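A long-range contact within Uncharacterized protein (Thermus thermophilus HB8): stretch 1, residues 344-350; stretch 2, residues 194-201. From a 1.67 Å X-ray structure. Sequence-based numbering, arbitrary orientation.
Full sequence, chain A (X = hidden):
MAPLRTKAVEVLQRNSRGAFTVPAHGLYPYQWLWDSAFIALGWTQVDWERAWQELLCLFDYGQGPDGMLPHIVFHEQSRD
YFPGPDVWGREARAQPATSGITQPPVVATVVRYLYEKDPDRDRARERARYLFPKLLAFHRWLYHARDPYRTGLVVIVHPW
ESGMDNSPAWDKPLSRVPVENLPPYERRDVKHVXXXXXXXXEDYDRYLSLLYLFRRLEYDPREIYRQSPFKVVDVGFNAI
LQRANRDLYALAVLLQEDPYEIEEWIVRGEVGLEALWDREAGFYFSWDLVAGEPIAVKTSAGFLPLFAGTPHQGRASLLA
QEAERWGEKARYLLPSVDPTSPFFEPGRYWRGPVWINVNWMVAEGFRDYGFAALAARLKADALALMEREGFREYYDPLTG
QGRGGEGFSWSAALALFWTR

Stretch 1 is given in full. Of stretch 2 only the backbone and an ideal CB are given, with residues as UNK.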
# COMPACT_ATOMS: atom_id res chain seq x y z
N PHE A 344 15.48 -28.50 11.38
CA PHE A 344 16.34 -27.69 12.25
C PHE A 344 17.61 -28.44 12.66
O PHE A 344 17.55 -29.56 13.18
CB PHE A 344 15.55 -27.25 13.47
CG PHE A 344 16.32 -26.41 14.44
CD1 PHE A 344 16.69 -25.11 14.12
CD2 PHE A 344 16.62 -26.88 15.71
CE1 PHE A 344 17.37 -24.32 15.02
CE2 PHE A 344 17.32 -26.11 16.61
CZ PHE A 344 17.69 -24.81 16.28
N GLU A 345 18.75 -27.82 12.36
CA GLU A 345 20.07 -28.34 12.71
C GLU A 345 20.82 -27.15 13.28
O GLU A 345 21.25 -26.29 12.50
CB GLU A 345 20.81 -28.90 11.49
CG GLU A 345 20.20 -30.13 10.83
CD GLU A 345 21.02 -30.62 9.65
OE1 GLU A 345 22.10 -31.23 9.87
OE2 GLU A 345 20.62 -30.39 8.50
N PRO A 346 21.01 -27.08 14.61
CA PRO A 346 21.49 -25.83 15.20
C PRO A 346 22.91 -25.41 14.86
O PRO A 346 23.27 -24.26 15.14
CB PRO A 346 21.35 -26.06 16.71
CG PRO A 346 21.37 -27.54 16.86
CD PRO A 346 20.70 -28.08 15.65
N GLY A 347 23.71 -26.30 14.27
CA GLY A 347 25.05 -25.96 13.85
C GLY A 347 25.29 -25.85 12.35
O GLY A 347 26.37 -25.38 11.95
N ARG A 348 24.33 -26.27 11.52
CA ARG A 348 24.63 -26.46 10.10
C ARG A 348 24.17 -25.31 9.20
O ARG A 348 23.15 -25.42 8.52
CB ARG A 348 24.09 -27.80 9.56
CG ARG A 348 24.78 -28.19 8.26
CD ARG A 348 24.21 -29.43 7.61
NE ARG A 348 24.46 -30.63 8.41
CZ ARG A 348 25.57 -31.37 8.35
NH1 ARG A 348 26.59 -31.06 7.55
NH2 ARG A 348 25.66 -32.44 9.12
N TYR A 349 24.94 -24.22 9.24
CA TYR A 349 24.95 -23.20 8.20
C TYR A 349 23.60 -22.46 8.18
O TYR A 349 23.33 -21.71 9.11
CB TYR A 349 25.34 -23.84 6.85
CG TYR A 349 25.99 -22.96 5.81
CD1 TYR A 349 26.80 -21.88 6.14
CD2 TYR A 349 25.88 -23.27 4.46
CE1 TYR A 349 27.44 -21.11 5.17
CE2 TYR A 349 26.50 -22.51 3.49
CZ TYR A 349 27.27 -21.43 3.84
OH TYR A 349 27.90 -20.67 2.86
N TRP A 350 22.79 -22.65 7.14
CA TRP A 350 21.47 -21.97 7.05
C TRP A 350 20.27 -22.81 7.49
O TRP A 350 19.14 -22.46 7.20
CB TRP A 350 21.29 -21.44 5.62
CG TRP A 350 22.20 -20.32 5.29
CD1 TRP A 350 23.38 -20.39 4.66
CD2 TRP A 350 21.99 -18.94 5.60
NE1 TRP A 350 23.94 -19.15 4.54
CE2 TRP A 350 23.10 -18.23 5.11
CE3 TRP A 350 20.96 -18.23 6.23
CZ2 TRP A 350 23.23 -16.86 5.23
CZ3 TRP A 350 21.10 -16.86 6.38
CH2 TRP A 350 22.21 -16.19 5.87
N UNK A 194 34.47 -27.23 10.01
CA UNK A 194 34.06 -28.62 10.19
C UNK A 194 32.91 -28.98 9.27
O UNK A 194 31.94 -28.22 9.19
CB UNK A 194 33.66 -28.88 11.65
N UNK A 195 32.98 -30.15 8.60
CA UNK A 195 31.89 -30.55 7.71
C UNK A 195 30.49 -30.53 8.33
O UNK A 195 29.53 -30.31 7.60
CB UNK A 195 32.17 -31.96 7.19
N UNK A 196 30.38 -30.75 9.64
CA UNK A 196 29.09 -30.76 10.34
C UNK A 196 28.42 -29.37 10.31
O UNK A 196 27.22 -29.26 10.54
CB UNK A 196 29.28 -31.22 11.79
N UNK A 197 29.21 -28.33 10.01
CA UNK A 197 28.70 -26.95 9.98
C UNK A 197 28.49 -26.46 8.55
O UNK A 197 28.11 -25.30 8.34
CB UNK A 197 29.66 -26.01 10.71
N UNK A 198 28.70 -27.33 7.58
CA UNK A 198 28.66 -26.99 6.15
C UNK A 198 27.61 -27.79 5.38
O UNK A 198 27.08 -28.79 5.89
CB UNK A 198 30.04 -27.22 5.52
N UNK A 199 27.30 -27.36 4.14
CA UNK A 199 26.42 -28.19 3.31
C UNK A 199 27.02 -29.58 3.14
O UNK A 199 28.24 -29.73 3.16
CB UNK A 199 26.19 -27.54 1.94
N UNK A 200 26.14 -30.56 3.00
CA UNK A 200 26.57 -31.95 2.83
C UNK A 200 27.04 -32.25 1.42
O UNK A 200 26.89 -31.46 0.50
CB UNK A 200 25.43 -32.90 3.20
N UNK A 201 27.61 -33.44 1.23
CA UNK A 201 28.01 -33.87 -0.10
C UNK A 201 26.87 -33.79 -1.13
O UNK A 201 27.08 -33.38 -2.27
CB UNK A 201 28.54 -35.30 -0.03

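Position 194 lies beyond the reach of stretch 1: nothing there comes within 5.5 Å of its ideal CB. Its carbonyl accepts a bond from the backbone N of 197, 2.9 Å from O of 194, so a short turn begins here, and a small polar residue able to hold a free amide at its start would suit. The residue is Asn194, whose OD1 accepts a hydrogen bond from the backbone N of 196 at 2.9 Å.

At 195 the CB points away from stretch 1, and phi of -52° with psi of -29° fits the first residue of a 3-10 segment. Many side chains would do, proline among them because its ring already fixes such a phi. Pro195 is found. Its contribution to the contact comes from the backbone: its O lies 3.0 Å from Arg348 NH1.

The CB of 196 points sideways, 4.7 Å from Arg348 NH2, while its carbonyl O lies over one face of that guanidinium, 3.5 Å from CZ of Arg348. A polar or acidic chain would suit the nearby positive charge. In Glu196 the chain extends with chi1 m and chi2 t, and its end leads off from stretch 1, leaving the carbonyl as the closest approach to Arg348.

Position 197 has its CA 4.1 Å from that of Arg348, the nearest CA pair across the contact. CA of 197 makes a CA-H...O contact with Gly347 O at 3.4 Å. The ideal CB is only 3.6 Å from Gly347 O, yet CA-to-CB points away overall, so a longer chain can run outward. Several types fit; in Glu197, OE1 is hydrogen-bonded elsewhere in the structure.

At 198 the carbonyl O accepts a hydrogen bond from Arg348 NH1 at 2.9 Å, near the guanidinium plane. The CB points away, but a long, flexible chain could fold back so that its end comes near the ring of Tyr349, where a cation would be welcome. Arg198 does so with three successive m rotamers: its CZ sits 4.6 Å from the centroid of the Tyr349 ring, an off-centre cation-pi interaction.

At 199 CA-to-CB points away, so most chains would leave the ring of Tyr349; phi of -58° admits proline, whose ring closes back onto the backbone N. Pro199 thereby places its CD 3.6 Å from Tyr349 CD2.

The CB of 200 points sideways, 4.9 Å from Arg348 NH1, with the carboxylate of Glu345 within reach of a long chain. Arginine or lysine could use that charge, and an acidic chain could answer Arg348. Arg200 forms a salt bridge, its NH2 3.1 Å from Glu345 OE1, through a weak hydrogen bond. Glu345 OE1 also accepts from Arg348 NE at 2.8 Å, and this shared anion helps offset the like charges of the two guanidinium groups lying face over face, whose NH2 atoms in Arg200 and Arg348 approach to 3.5 Å. Water 1 bridges Arg200 NE and Glu345 OE2.

Position 201 is out of reach and could carry many polar residues; it holds Lys201.

Stretch 2, residues 194-201: NPEERPRK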
# COMPACT_ATOMS: atom_id res chain seq x y z
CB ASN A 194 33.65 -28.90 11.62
CG ASN A 194 33.56 -30.39 11.90
OD1 ASN A 194 32.55 -31.03 11.59
ND2 ASN A 194 34.63 -30.95 12.45
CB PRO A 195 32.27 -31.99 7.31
CG PRO A 195 33.75 -32.01 7.39
CD PRO A 195 34.08 -31.14 8.57
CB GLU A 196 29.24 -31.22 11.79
CG GLU A 196 29.59 -32.70 11.94
CD GLU A 196 29.65 -33.15 13.40
OE1 GLU A 196 28.82 -32.70 14.21
OE2 GLU A 196 30.54 -33.97 13.73
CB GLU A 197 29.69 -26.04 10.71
CG GLU A 197 29.76 -26.34 12.20
CD GLU A 197 30.92 -25.65 12.91
OE1 GLU A 197 31.51 -24.71 12.37
OE2 GLU A 197 31.22 -26.06 14.05
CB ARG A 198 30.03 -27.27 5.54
CG ARG A 198 31.15 -26.39 6.09
CD ARG A 198 31.01 -24.92 5.65
NE ARG A 198 31.05 -24.77 4.19
CZ ARG A 198 30.87 -23.61 3.55
NH1 ARG A 198 30.65 -22.51 4.25
NH2 ARG A 198 30.93 -23.57 2.22
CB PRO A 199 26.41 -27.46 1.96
CG PRO A 199 26.77 -26.05 2.28
CD PRO A 199 27.76 -26.16 3.40
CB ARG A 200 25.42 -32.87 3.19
CG ARG A 200 25.02 -32.78 4.63
CD ARG A 200 23.89 -33.73 4.92
NE ARG A 200 23.22 -33.44 6.19
CZ ARG A 200 23.24 -34.21 7.28
NH1 ARG A 200 23.90 -35.37 7.28
NH2 ARG A 200 22.58 -33.84 8.36
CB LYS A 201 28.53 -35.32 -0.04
CG LYS A 201 28.82 -35.89 -1.42
CD LYS A 201 29.42 -37.29 -1.32
CE LYS A 201 29.81 -37.81 -2.69
NZ LYS A 201 28.64 -37.97 -3.60
O HOH W 1 21.65 -31.04 5.98
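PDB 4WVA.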